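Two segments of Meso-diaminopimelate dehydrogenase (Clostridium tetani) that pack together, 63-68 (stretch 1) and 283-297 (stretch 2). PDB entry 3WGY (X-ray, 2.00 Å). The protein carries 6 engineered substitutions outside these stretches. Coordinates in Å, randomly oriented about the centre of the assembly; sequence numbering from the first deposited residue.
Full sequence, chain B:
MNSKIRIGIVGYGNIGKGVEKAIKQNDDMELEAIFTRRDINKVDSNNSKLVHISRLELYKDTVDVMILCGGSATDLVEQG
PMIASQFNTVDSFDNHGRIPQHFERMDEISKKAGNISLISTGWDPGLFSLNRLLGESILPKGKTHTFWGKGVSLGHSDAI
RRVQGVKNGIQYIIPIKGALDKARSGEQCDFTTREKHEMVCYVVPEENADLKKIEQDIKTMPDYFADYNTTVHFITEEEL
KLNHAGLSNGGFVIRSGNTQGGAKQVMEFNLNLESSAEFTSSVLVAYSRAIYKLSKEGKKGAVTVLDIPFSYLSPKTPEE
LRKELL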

# COMPACT_ATOMS: atom_id res chain seq x y z
N VAL B 63 -0.97 -14.62 -28.00
CA VAL B 63 -1.20 -13.67 -26.92
C VAL B 63 -1.25 -14.36 -25.56
O VAL B 63 -2.09 -15.24 -25.33
CB VAL B 63 -2.53 -12.90 -27.12
CG1 VAL B 63 -2.80 -11.99 -25.92
CG2 VAL B 63 -2.47 -12.09 -28.40
N ASP B 64 -0.36 -13.96 -24.66
CA ASP B 64 -0.33 -14.54 -23.31
C ASP B 64 -1.35 -13.83 -22.43
O ASP B 64 -2.04 -14.46 -21.64
CB ASP B 64 1.06 -14.40 -22.70
CG ASP B 64 2.07 -15.34 -23.31
OD1 ASP B 64 1.81 -16.56 -23.34
OD2 ASP B 64 3.13 -14.86 -23.76
N VAL B 65 -1.42 -12.51 -22.57
CA VAL B 65 -2.36 -11.74 -21.77
C VAL B 65 -3.01 -10.66 -22.63
O VAL B 65 -2.34 -9.94 -23.35
CB VAL B 65 -1.66 -11.08 -20.56
CG1 VAL B 65 -2.68 -10.28 -19.75
CG2 VAL B 65 -1.01 -12.14 -19.70
N MET B 66 -4.33 -10.57 -22.53
CA MET B 66 -5.10 -9.59 -23.27
C MET B 66 -5.58 -8.52 -22.29
O MET B 66 -6.28 -8.83 -21.34
CB MET B 66 -6.30 -10.26 -23.94
CG MET B 66 -6.95 -9.46 -25.06
SD MET B 66 -5.97 -9.43 -26.58
CE MET B 66 -6.29 -11.03 -27.21
N ILE B 67 -5.18 -7.28 -22.51
CA ILE B 67 -5.62 -6.21 -21.63
C ILE B 67 -6.86 -5.57 -22.25
O ILE B 67 -6.80 -5.03 -23.36
CB ILE B 67 -4.51 -5.16 -21.42
CG1 ILE B 67 -3.24 -5.86 -20.91
CG2 ILE B 67 -4.97 -4.09 -20.43
CD1 ILE B 67 -2.12 -4.94 -20.53
N LEU B 68 -7.99 -5.64 -21.55
CA LEU B 68 -9.25 -5.09 -22.03
C LEU B 68 -9.38 -3.60 -21.75
O LEU B 68 -9.55 -3.17 -20.61
CB LEU B 68 -10.41 -5.85 -21.39
CG LEU B 68 -10.22 -7.37 -21.44
CD1 LEU B 68 -11.53 -8.07 -21.08
CD2 LEU B 68 -9.79 -7.79 -22.84
N VAL B 283 -0.93 0.50 -14.29
CA VAL B 283 -1.39 -0.49 -13.34
C VAL B 283 -1.81 -1.73 -14.12
O VAL B 283 -1.44 -2.85 -13.76
CB VAL B 283 -2.60 0.04 -12.52
CG1 VAL B 283 -3.16 -1.08 -11.66
CG2 VAL B 283 -2.16 1.23 -11.65
N LEU B 284 -2.55 -1.52 -15.21
CA LEU B 284 -3.00 -2.64 -16.02
C LEU B 284 -1.81 -3.47 -16.50
O LEU B 284 -1.82 -4.70 -16.41
CB LEU B 284 -3.83 -2.15 -17.23
CG LEU B 284 -5.25 -1.66 -16.91
CD1 LEU B 284 -5.90 -1.08 -18.16
CD2 LEU B 284 -6.06 -2.83 -16.37
N VAL B 285 -0.79 -2.79 -17.00
CA VAL B 285 0.40 -3.48 -17.49
C VAL B 285 1.11 -4.27 -16.40
O VAL B 285 1.46 -5.43 -16.61
CB VAL B 285 1.40 -2.49 -18.11
CG1 VAL B 285 2.69 -3.22 -18.49
CG2 VAL B 285 0.77 -1.85 -19.35
N ALA B 286 1.33 -3.65 -15.23
CA ALA B 286 2.01 -4.35 -14.14
C ALA B 286 1.26 -5.62 -13.76
O ALA B 286 1.88 -6.68 -13.54
CB ALA B 286 2.13 -3.44 -12.94
N TYR B 287 -0.06 -5.52 -13.67
CA TYR B 287 -0.87 -6.68 -13.32
C TYR B 287 -0.87 -7.74 -14.42
O TYR B 287 -1.17 -8.90 -14.17
CB TYR B 287 -2.29 -6.24 -12.97
CG TYR B 287 -2.42 -5.93 -11.49
CD1 TYR B 287 -2.62 -6.96 -10.56
CD2 TYR B 287 -2.23 -4.64 -11.01
CE1 TYR B 287 -2.61 -6.71 -9.19
CE2 TYR B 287 -2.22 -4.38 -9.63
CZ TYR B 287 -2.40 -5.42 -8.73
OH TYR B 287 -2.32 -5.18 -7.38
N SER B 288 -0.50 -7.34 -15.64
CA SER B 288 -0.42 -8.30 -16.74
C SER B 288 0.73 -9.24 -16.45
O SER B 288 0.66 -10.43 -16.75
CB SER B 288 -0.18 -7.59 -18.07
OG SER B 288 -1.39 -7.09 -18.58
N ARG B 289 1.80 -8.69 -15.87
CA ARG B 289 2.96 -9.50 -15.54
C ARG B 289 2.55 -10.55 -14.51
O ARG B 289 2.98 -11.70 -14.59
CB ARG B 289 4.09 -8.63 -14.96
CG ARG B 289 5.32 -9.44 -14.57
CD ARG B 289 6.49 -8.58 -14.12
NE ARG B 289 6.96 -7.66 -15.15
CZ ARG B 289 6.62 -6.38 -15.23
NH1 ARG B 289 5.81 -5.84 -14.32
NH2 ARG B 289 7.10 -5.63 -16.21
N ALA B 290 1.72 -10.14 -13.55
CA ALA B 290 1.26 -11.04 -12.51
C ALA B 290 0.35 -12.14 -13.04
O ALA B 290 0.45 -13.29 -12.62
CB ALA B 290 0.53 -10.26 -11.43
N ILE B 291 -0.55 -11.78 -13.95
CA ILE B 291 -1.48 -12.76 -14.51
C ILE B 291 -0.71 -13.77 -15.36
O ILE B 291 -1.01 -14.96 -15.34
CB ILE B 291 -2.55 -12.08 -15.37
CG1 ILE B 291 -3.39 -11.15 -14.48
CG2 ILE B 291 -3.44 -13.12 -16.02
CD1 ILE B 291 -3.93 -11.82 -13.23
N TYR B 292 0.28 -13.28 -16.09
CA TYR B 292 1.10 -14.15 -16.91
C TYR B 292 1.76 -15.18 -16.00
O TYR B 292 1.73 -16.37 -16.28
CB TYR B 292 2.18 -13.33 -17.63
CG TYR B 292 3.27 -14.16 -18.28
CD1 TYR B 292 4.39 -14.57 -17.55
CD2 TYR B 292 3.16 -14.57 -19.60
CE1 TYR B 292 5.38 -15.36 -18.13
CE2 TYR B 292 4.14 -15.36 -20.20
CZ TYR B 292 5.25 -15.75 -19.46
OH TYR B 292 6.22 -16.55 -20.05
N LYS B 293 2.33 -14.71 -14.89
CA LYS B 293 2.99 -15.60 -13.95
C LYS B 293 2.00 -16.62 -13.40
O LYS B 293 2.28 -17.82 -13.40
CB LYS B 293 3.60 -14.80 -12.80
CG LYS B 293 4.64 -13.79 -13.26
CD LYS B 293 5.38 -13.17 -12.08
CE LYS B 293 6.41 -12.17 -12.55
NZ LYS B 293 7.29 -11.72 -11.44
N LEU B 294 0.85 -16.15 -12.94
CA LEU B 294 -0.16 -17.04 -12.40
C LEU B 294 -0.71 -18.01 -13.44
O LEU B 294 -1.05 -19.15 -13.11
CB LEU B 294 -1.32 -16.24 -11.80
CG LEU B 294 -1.07 -15.60 -10.43
CD1 LEU B 294 -2.28 -14.77 -10.05
CD2 LEU B 294 -0.82 -16.67 -9.38
N SER B 295 -0.80 -17.58 -14.70
CA SER B 295 -1.32 -18.46 -15.74
C SER B 295 -0.36 -19.64 -15.94
O SER B 295 -0.80 -20.76 -16.16
CB SER B 295 -1.50 -17.71 -17.06
OG SER B 295 -0.26 -17.40 -17.67
N LYS B 296 0.94 -19.37 -15.86
CA LYS B 296 1.95 -20.41 -16.02
C LYS B 296 1.92 -21.41 -14.86
O LYS B 296 2.21 -22.60 -15.05
CB LYS B 296 3.35 -19.79 -16.11
CG LYS B 296 3.56 -18.93 -17.34
CD LYS B 296 3.36 -19.74 -18.61
CE LYS B 296 3.46 -18.88 -19.86
NZ LYS B 296 3.12 -19.66 -21.08
N GLU B 297 1.57 -20.94 -13.67
CA GLU B 297 1.49 -21.80 -12.50
C GLU B 297 0.18 -22.56 -12.56
O GLU B 297 -0.24 -23.20 -11.60
CB GLU B 297 1.55 -20.98 -11.21
CG GLU B 297 2.71 -20.01 -11.13
CD GLU B 297 2.71 -19.24 -9.83
OE1 GLU B 297 1.69 -19.26 -9.12
OE2 GLU B 297 3.74 -18.60 -9.53
O HOH W 1 3.85 -18.28 -23.10

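What does the strand place against the helix? Residues 65-68 run at 145° to the helix, closer to antiparallel than parallel, with the axes approaching to 9.0 Å. Because side chains alternate along a strand, Val65 and Ile67 direct their CA-to-CB bonds toward the helix while Met66, between them, points away. Ile67 and Val65 are the two residues that cover the most surface.

How does Ile67 fit against the helix? Its CG2 lies 3.9 Å from CD1 of Leu284, while its CD1 lies 4.4 Å from CG2 of Val285. That same CD1 also sits 3.0 Å from OG of Ser288, a very tight approach between a methyl and a hydroxyl. The hydroxyl is not left without a partner, since Ser288 OG donates a hydrogen bond to Leu284 O one turn back, at 3.3 Å.

Where does Val65 rest? It spans one turn of the helix, with CG1 3.6 Å from OG of Ser288 and CG2 4.0 Å from CB of Tyr292. Ser288 is thus touched by both Val65 and Ile67, and the CA atoms of Val65 and Ser288 are 6.4 Å apart.

What happens at the polar end, beside Asp64? Here the carboxylate meets the edge of the Tyr292 ring, Asp64 CG lying 3.7 Å from Tyr292 CE2. Lys296, one turn further along, brings its NZ to 4.1 Å from Asp64 OD1, too far for a salt bridge. A water closes the gap, donating to Asp64 OD1 at 2.7 Å and accepting from Lys296 NZ at 2.6 Å. No direct hydrogen bond crosses between the stretches; the contact rests largely on packing, with the Asp64 and Lys296 charges and their shared water at one end.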